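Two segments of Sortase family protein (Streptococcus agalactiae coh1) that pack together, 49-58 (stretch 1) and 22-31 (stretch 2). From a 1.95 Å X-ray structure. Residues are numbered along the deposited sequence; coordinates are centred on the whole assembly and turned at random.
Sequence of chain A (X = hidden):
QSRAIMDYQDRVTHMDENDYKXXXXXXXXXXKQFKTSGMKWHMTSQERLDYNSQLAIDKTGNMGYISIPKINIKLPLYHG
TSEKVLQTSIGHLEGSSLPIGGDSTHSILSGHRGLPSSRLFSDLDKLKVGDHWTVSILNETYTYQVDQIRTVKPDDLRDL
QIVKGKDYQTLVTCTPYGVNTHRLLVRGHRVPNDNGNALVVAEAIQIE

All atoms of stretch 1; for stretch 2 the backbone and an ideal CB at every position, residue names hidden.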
ATOM      1  N   LEU A  49      14.855  -7.431  -6.507  1.00 36.71           N
ATOM      2  CA  LEU A  49      14.383  -8.483  -7.415  1.00 35.30           C
ATOM      3  C   LEU A  49      13.354  -9.399  -6.756  1.00 33.17           C
ATOM      4  O   LEU A  49      12.361  -9.769  -7.374  1.00 31.65           O
ATOM      5  CB  LEU A  49      15.559  -9.333  -7.924  1.00 38.62           C
ATOM      6  CG  LEU A  49      16.393  -8.858  -9.122  1.00 46.19           C
ATOM      7  CD1 LEU A  49      16.694  -7.360  -9.041  1.00 51.04           C
ATOM      8  CD2 LEU A  49      17.692  -9.650  -9.223  1.00 46.42           C
ATOM      9  N   ASP A  50      13.607  -9.799  -5.512  1.00 34.02           N
ATOM     10  CA  ASP A  50      12.640 -10.612  -4.788  1.00 32.93           C
ATOM     11  C   ASP A  50      11.319  -9.853  -4.652  1.00 32.06           C
ATOM     12  O   ASP A  50      10.234 -10.380  -4.917  1.00 30.30           O
ATOM     13  CB  ASP A  50      13.165 -10.988  -3.400  1.00 36.18           C
ATOM     14  CG  ASP A  50      12.224 -11.948  -2.657  1.00 46.12           C
ATOM     15  OD1 ASP A  50      11.414 -12.647  -3.322  1.00 43.97           O
ATOM     16  OD2 ASP A  50      12.300 -12.014  -1.406  1.00 46.48           O
ATOM     17  N   TYR A  51      11.427  -8.602  -4.224  1.00 28.62           N
ATOM     18  CA  TYR A  51      10.262  -7.733  -4.064  1.00 28.13           C
ATOM     19  C   TYR A  51       9.429  -7.652  -5.347  1.00 28.71           C
ATOM     20  O   TYR A  51       8.220  -7.838  -5.313  1.00 29.18           O
ATOM     21  CB  TYR A  51      10.723  -6.346  -3.626  1.00 24.73           C
ATOM     22  CG  TYR A  51       9.664  -5.261  -3.695  1.00 26.79           C
ATOM     23  CD1 TYR A  51       8.525  -5.327  -2.910  1.00 26.57           C
ATOM     24  CD2 TYR A  51       9.819  -4.161  -4.521  1.00 28.41           C
ATOM     25  CE1 TYR A  51       7.554  -4.336  -2.953  1.00 30.63           C
ATOM     26  CE2 TYR A  51       8.837  -3.153  -4.574  1.00 22.87           C
ATOM     27  CZ  TYR A  51       7.718  -3.252  -3.788  1.00 27.49           C
ATOM     28  OH  TYR A  51       6.745  -2.275  -3.826  1.00 29.87           O
ATOM     29  N   ASN A  52      10.072  -7.406  -6.486  1.00 29.34           N
ATOM     30  CA  ASN A  52       9.326  -7.275  -7.732  1.00 29.74           C
ATOM     31  C   ASN A  52       8.574  -8.539  -8.141  1.00 32.66           C
ATOM     32  O   ASN A  52       7.589  -8.470  -8.879  1.00 31.83           O
ATOM     33  CB  ASN A  52      10.256  -6.841  -8.867  1.00 33.69           C
ATOM     34  CG  ASN A  52      10.672  -5.390  -8.742  1.00 40.22           C
ATOM     35  OD1 ASN A  52       9.972  -4.587  -8.123  1.00 44.42           O
ATOM     36  ND2 ASN A  52      11.809  -5.044  -9.331  1.00 41.47           N
ATOM     37  N   SER A  53       9.027  -9.688  -7.653  1.00 33.73           N
ATOM     38  CA  SER A  53       8.361 -10.951  -7.951  1.00 32.02           C
ATOM     39  C   SER A  53       7.188 -11.217  -7.019  1.00 34.98           C
ATOM     40  O   SER A  53       6.452 -12.185  -7.220  1.00 37.66           O
ATOM     41  CB  SER A  53       9.347 -12.115  -7.840  1.00 34.07           C
ATOM     42  OG  SER A  53       9.650 -12.376  -6.473  1.00 40.56           O
ATOM     43  N   GLN A  54       7.036 -10.414  -5.962  1.00 29.47           N
ATOM     44  CA  GLN A  54       5.972 -10.699  -5.001  1.00 23.78           C
ATOM     45  C   GLN A  54       4.668 -10.092  -5.494  1.00 26.41           C
ATOM     46  O   GLN A  54       4.670  -8.989  -6.019  1.00 27.83           O
ATOM     47  CB  GLN A  54       6.324 -10.165  -3.597  1.00 26.33           C
ATOM     48  CG  GLN A  54       7.571 -10.807  -2.994  1.00 27.92           C
ATOM     49  CD  GLN A  54       7.351 -12.275  -2.620  1.00 28.09           C
ATOM     50  OE1 GLN A  54       6.215 -12.716  -2.473  1.00 33.47           O
ATOM     51  NE2 GLN A  54       8.436 -13.027  -2.470  1.00 30.67           N
ATOM     52  N   LEU A  55       3.566 -10.821  -5.326  1.00 24.81           N
ATOM     53  CA  LEU A  55       2.222 -10.351  -5.681  1.00 27.68           C
ATOM     54  C   LEU A  55       2.141  -9.905  -7.144  1.00 37.55           C
ATOM     55  O   LEU A  55       1.432  -8.962  -7.479  1.00 44.12           O
ATOM     56  CB  LEU A  55       1.793  -9.201  -4.751  1.00 24.94           C
ATOM     57  CG  LEU A  55       1.706  -9.622  -3.282  1.00 28.65           C
ATOM     58  CD1 LEU A  55       1.246  -8.449  -2.416  1.00 30.67           C
ATOM     59  CD2 LEU A  55       0.759 -10.786  -3.161  1.00 25.28           C
ATOM     60  N   ALA A  56       2.892 -10.573  -8.009  1.00 31.46           N
ATOM     61  CA  ALA A  56       2.958 -10.184  -9.408  1.00 29.58           C
ATOM     62  C   ALA A  56       2.257 -11.224 -10.256  1.00 37.18           C
ATOM     63  O   ALA A  56       2.601 -12.403 -10.176  1.00 35.53           O
ATOM     64  CB  ALA A  56       4.423 -10.016  -9.857  1.00 24.78           C
ATOM     65  N   ILE A  57       1.266 -10.811 -11.048  1.00 35.00           N
ATOM     66  CA  ILE A  57       0.598 -11.759 -11.948  1.00 33.16           C
ATOM     67  C   ILE A  57       0.798 -11.405 -13.421  1.00 37.10           C
ATOM     68  O   ILE A  57       0.228 -12.058 -14.300  1.00 40.36           O
ATOM     69  CB  ILE A  57      -0.904 -11.842 -11.687  1.00 33.58           C
ATOM     70  CG1 ILE A  57      -1.586 -10.547 -12.129  1.00 32.80           C
ATOM     71  CG2 ILE A  57      -1.184 -12.159 -10.212  1.00 33.56           C
ATOM     72  CD1 ILE A  57      -3.085 -10.557 -11.871  1.00 33.88           C
ATOM     73  N   ASP A  58       1.594 -10.371 -13.682  1.00 35.00           N
ATOM     74  CA  ASP A  58       1.954  -9.976 -15.043  1.00 33.88           C
ATOM     75  C   ASP A  58       3.138  -9.040 -14.937  1.00 34.68           C
ATOM     76  O   ASP A  58       3.684  -8.876 -13.863  1.00 38.75           O
ATOM     77  CB  ASP A  58       0.774  -9.319 -15.786  1.00 39.57           C
ATOM     78  CG  ASP A  58       0.186  -8.106 -15.045  1.00 49.26           C
ATOM     79  OD1 ASP A  58       0.933  -7.348 -14.388  1.00 48.69           O
ATOM     80  OD2 ASP A  58      -1.045  -7.909 -15.129  1.00 56.06           O
ATOM     81  N   UNK A  22       0.111 -20.226  -4.160  1.00 39.83           N
ATOM     82  CA  UNK A  22       1.539 -20.020  -4.372  1.00 37.67           C
ATOM     83  C   UNK A  22       1.901 -18.554  -4.128  1.00 34.07           C
ATOM     84  O   UNK A  22       2.804 -18.238  -3.355  1.00 33.08           O
ATOM     85  CB  UNK A  22       1.940 -20.444  -5.786  1.00 37.67           C
ATOM     86  N   UNK A  23       1.180 -17.655  -4.781  1.00 33.75           N
ATOM     87  CA  UNK A  23       1.489 -16.233  -4.669  1.00 32.65           C
ATOM     88  C   UNK A  23       1.248 -15.682  -3.256  1.00 33.34           C
ATOM     89  O   UNK A  23       2.090 -14.953  -2.705  1.00 30.52           O
ATOM     90  CB  UNK A  23       0.652 -15.445  -5.678  1.00 32.65           C
ATOM     91  N   UNK A  24       0.119 -16.033  -2.652  1.00 36.52           N
ATOM     92  CA  UNK A  24      -0.154 -15.555  -1.303  1.00 33.43           C
ATOM     93  C   UNK A  24       0.867 -16.090  -0.310  1.00 30.00           C
ATOM     94  O   UNK A  24       1.396 -15.332   0.511  1.00 32.46           O
ATOM     95  CB  UNK A  24      -1.566 -15.957  -0.872  1.00 33.43           C
ATOM     96  N   UNK A  25       1.151 -17.397  -0.376  1.00 31.20           N
ATOM     97  CA  UNK A  25       2.129 -18.013   0.528  1.00 34.88           C
ATOM     98  C   UNK A  25       3.516 -17.377   0.430  1.00 37.93           C
ATOM     99  O   UNK A  25       4.149 -17.089   1.444  1.00 30.93           O
ATOM    100  CB  UNK A  25       2.236 -19.510   0.231  1.00 34.88           C
ATOM    101  N   UNK A  26       3.986 -17.144  -0.790  1.00 30.20           N
ATOM    102  CA  UNK A  26       5.251 -16.431  -0.987  1.00 29.23           C
ATOM    103  C   UNK A  26       5.229 -15.025  -0.381  1.00 28.08           C
ATOM    104  O   UNK A  26       6.228 -14.550   0.160  1.00 28.20           O
ATOM    105  CB  UNK A  26       5.570 -16.341  -2.481  1.00 29.23           C
ATOM    106  N   UNK A  27       4.093 -14.356  -0.490  1.00 27.58           N
ATOM    107  CA  UNK A  27       3.995 -12.994   0.047  1.00 26.54           C
ATOM    108  C   UNK A  27       3.987 -13.047   1.567  1.00 27.20           C
ATOM    109  O   UNK A  27       4.598 -12.222   2.215  1.00 27.96           O
ATOM    110  CB  UNK A  27       2.741 -12.287  -0.471  1.00 26.54           C
ATOM    111  N   UNK A  28       3.343 -14.067   2.132  1.00 33.54           N
ATOM    112  CA  UNK A  28       3.356 -14.241   3.579  1.00 30.72           C
ATOM    113  C   UNK A  28       4.755 -14.537   4.079  1.00 33.40           C
ATOM    114  O   UNK A  28       5.200 -13.995   5.087  1.00 34.28           O
ATOM    115  CB  UNK A  28       2.402 -15.363   3.994  1.00 30.72           C
ATOM    116  N   UNK A  29       5.452 -15.414   3.378  1.00 36.82           N
ATOM    117  CA  UNK A  29       6.816 -15.731   3.743  1.00 35.61           C
ATOM    118  C   UNK A  29       7.658 -14.457   3.698  1.00 33.47           C
ATOM    119  O   UNK A  29       8.430 -14.175   4.607  1.00 33.69           O
ATOM    120  CB  UNK A  29       7.392 -16.803   2.816  1.00 35.61           C
ATOM    121  N   UNK A  30       7.494 -13.690   2.627  1.00 30.19           N
ATOM    122  CA  UNK A  30       8.198 -12.423   2.480  1.00 27.68           C
ATOM    123  C   UNK A  30       7.965 -11.505   3.679  1.00 30.23           C
ATOM    124  O   UNK A  30       8.910 -11.006   4.280  1.00 32.78           O
ATOM    125  CB  UNK A  30       7.758 -11.724   1.192  1.00 27.68           C
ATOM    126  N   UNK A  31       6.702 -11.297   4.037  1.00 26.60           N
ATOM    127  CA  UNK A  31       6.373 -10.377   5.126  1.00 26.30           C
ATOM    128  C   UNK A  31       6.820 -10.863   6.510  1.00 29.82           C
ATOM    129  O   UNK A  31       6.767 -10.118   7.493  1.00 33.16           O
ATOM    130  CB  UNK A  31       4.862 -10.136   5.143  1.00 26.30           C
TER

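Stretch 2 is helical, so stretch 1 can meet only part of its circumference.

Position 22 has no atom of stretch 1 within 5.5 Å of its ideal CB. Many side chains would fit, polar or charged ones among them. It is Lys 22, with chi1 to chi3 t and chi4 m, and without contact here.

Position 23 points its CB toward stretch 1. The ideal CB lies 5.3 Å from Leu 55 CD2, and Ile 57 is also near. These neighbours are apolar, and the gap leaves room for a medium-sized aliphatic chain: Val, Leu, Ile or Met. The residue is Ile 23. Its CG2 packs 3.8 Å from Leu 55 CA, and its CD1 reaches to 4.0 Å from Ile 57 CG2.

Positions 24 and 25 point away, and stretch 1 decides little at either, so many kinds, apolar or polar, would suit. They are Ile 24 and Asn 25.

Position 26 points toward stretch 1, with its ideal CB 3.7 Å from Gln 54 OE1. Farther out lie the carboxylate of Asp 50 and the O and OG of Ser 53. A long donor suits this acceptor-rich site, so Lys or Arg is likely. It is Arg 26. NH2 forms a long salt bridge with Asp 50 OD1 at 3.5 Å and a weak hydrogen bond to Ser 53 OG at 3.3 Å. NH1 makes a weak hydrogen bond to Ser 53 O, also 3.3 Å. Gln 54 NE2 lies over one face of the guanidinium and instead donates to Asp 50 OD1 at 3.1 Å.

Position 27 points sideways, yet its ideal CB is already 3.7 Å from Leu 55 CD2 and 4.0 Å from Gln 54 OE1. Such close quarters favour a small residue: Ala, Gly or perhaps Ser. It is Ala 27, whose CB packs on Leu 55 CD2.

Position 28 points away and 29 sideways; neither ideal CB has an atom of stretch 1 within 5.5 Å. Polar residues would suit; they are Lys 28 and Glu 29.

Position 30 points toward stretch 1. Its ideal CB is 3.9 Å from Gln 54 CD. A large flat or long apolar chain would suit: Tyr, Phe, Trp or Met. It is Tyr 30. Gln 54 CG sits over its ring face, 4.2 Å from the ring centroid, as a CH-pi contact. Asp 50 OD2 meets the ring edge, 3.5 Å from CD1. OH reaches to 3.7 Å from Tyr 51 CB.

Position 31 is out of reach, so many side chains would suit. It is Asn 31, hydrogen-bonded elsewhere in the structure.

Stretch 2 22-31: KIINRAKEYN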
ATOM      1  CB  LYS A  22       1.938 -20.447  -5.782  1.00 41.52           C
ATOM      2  CG  LYS A  22       3.406 -20.218  -6.117  1.00 50.37           C
ATOM      3  CD  LYS A  22       3.817 -21.024  -7.350  1.00 62.29           C
ATOM      4  CE  LYS A  22       5.053 -20.452  -8.042  1.00 69.80           C
ATOM      5  NZ  LYS A  22       4.725 -19.306  -8.952  1.00 74.28           N
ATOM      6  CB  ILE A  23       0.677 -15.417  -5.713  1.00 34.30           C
ATOM      7  CG1 ILE A  23       1.064 -15.869  -7.127  1.00 35.18           C
ATOM      8  CG2 ILE A  23       0.951 -13.928  -5.537  1.00 27.54           C
ATOM      9  CD1 ILE A  23       0.152 -15.380  -8.242  1.00 36.43           C
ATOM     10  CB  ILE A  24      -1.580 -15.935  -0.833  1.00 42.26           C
ATOM     11  CG1 ILE A  24      -2.618 -15.072  -1.532  1.00 42.51           C
ATOM     12  CG2 ILE A  24      -1.727 -15.742   0.670  1.00 43.90           C
ATOM     13  CD1 ILE A  24      -2.383 -13.566  -1.371  1.00 45.99           C
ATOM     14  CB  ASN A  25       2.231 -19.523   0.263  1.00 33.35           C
ATOM     15  CG  ASN A  25       1.104 -20.298   0.903  1.00 41.07           C
ATOM     16  OD1 ASN A  25       0.242 -19.719   1.557  1.00 39.96           O
ATOM     17  ND2 ASN A  25       1.096 -21.625   0.709  1.00 42.18           N
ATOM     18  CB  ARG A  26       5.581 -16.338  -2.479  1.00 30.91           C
ATOM     19  CG  ARG A  26       5.994 -17.668  -3.122  1.00 34.46           C
ATOM     20  CD  ARG A  26       6.604 -17.424  -4.510  1.00 38.73           C
ATOM     21  NE  ARG A  26       7.946 -16.839  -4.409  1.00 41.79           N
ATOM     22  CZ  ARG A  26       8.298 -15.644  -4.895  1.00 50.25           C
ATOM     23  NH1 ARG A  26       7.413 -14.884  -5.533  1.00 44.87           N
ATOM     24  NH2 ARG A  26       9.549 -15.209  -4.746  1.00 54.57           N
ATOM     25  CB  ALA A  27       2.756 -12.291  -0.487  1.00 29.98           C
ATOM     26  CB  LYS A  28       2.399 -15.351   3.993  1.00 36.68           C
ATOM     27  CG  LYS A  28       0.952 -15.019   3.728  1.00 36.09           C
ATOM     28  CD  LYS A  28       0.065 -16.086   4.343  1.00 40.16           C
ATOM     29  CE  LYS A  28      -1.388 -15.745   4.168  1.00 45.04           C
ATOM     30  NZ  LYS A  28      -2.207 -16.847   4.753  1.00 55.89           N
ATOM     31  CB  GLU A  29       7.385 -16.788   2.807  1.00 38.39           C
ATOM     32  CG  GLU A  29       8.609 -17.450   3.339  1.00 42.44           C
ATOM     33  CD  GLU A  29       8.311 -18.298   4.560  1.00 49.75           C
ATOM     34  OE1 GLU A  29       7.119 -18.582   4.828  1.00 54.00           O
ATOM     35  OE2 GLU A  29       9.273 -18.685   5.250  1.00 52.66           O
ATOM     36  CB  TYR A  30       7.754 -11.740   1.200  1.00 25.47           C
ATOM     37  CG  TYR A  30       8.466 -10.437   0.895  1.00 33.81           C
ATOM     38  CD1 TYR A  30       9.641 -10.420   0.138  1.00 32.80           C
ATOM     39  CD2 TYR A  30       7.946  -9.221   1.328  1.00 34.57           C
ATOM     40  CE1 TYR A  30      10.281  -9.231  -0.170  1.00 32.70           C
ATOM     41  CE2 TYR A  30       8.576  -8.021   1.029  1.00 32.94           C
ATOM     42  CZ  TYR A  30       9.746  -8.033   0.277  1.00 34.50           C
ATOM     43  OH  TYR A  30      10.371  -6.844  -0.014  1.00 35.70           O
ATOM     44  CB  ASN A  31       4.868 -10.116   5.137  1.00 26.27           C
ATOM     45  CG  ASN A  31       4.487  -8.872   4.368  1.00 26.66           C
ATOM     46  OD1 ASN A  31       5.306  -8.298   3.653  1.00 32.52           O
ATOM     47  ND2 ASN A  31       3.231  -8.459   4.492  1.00 25.34           N
TER
HETATM   48  O   HOH W   1       4.007 -13.305  -3.847  1.00 33.15           O
HETATM   49  O   HOH W   2       4.920 -15.002  -6.188  1.00 34.06           O
HETATM   50  O   HOH W   3       8.801 -15.237  -0.669  1.00 34.92           O
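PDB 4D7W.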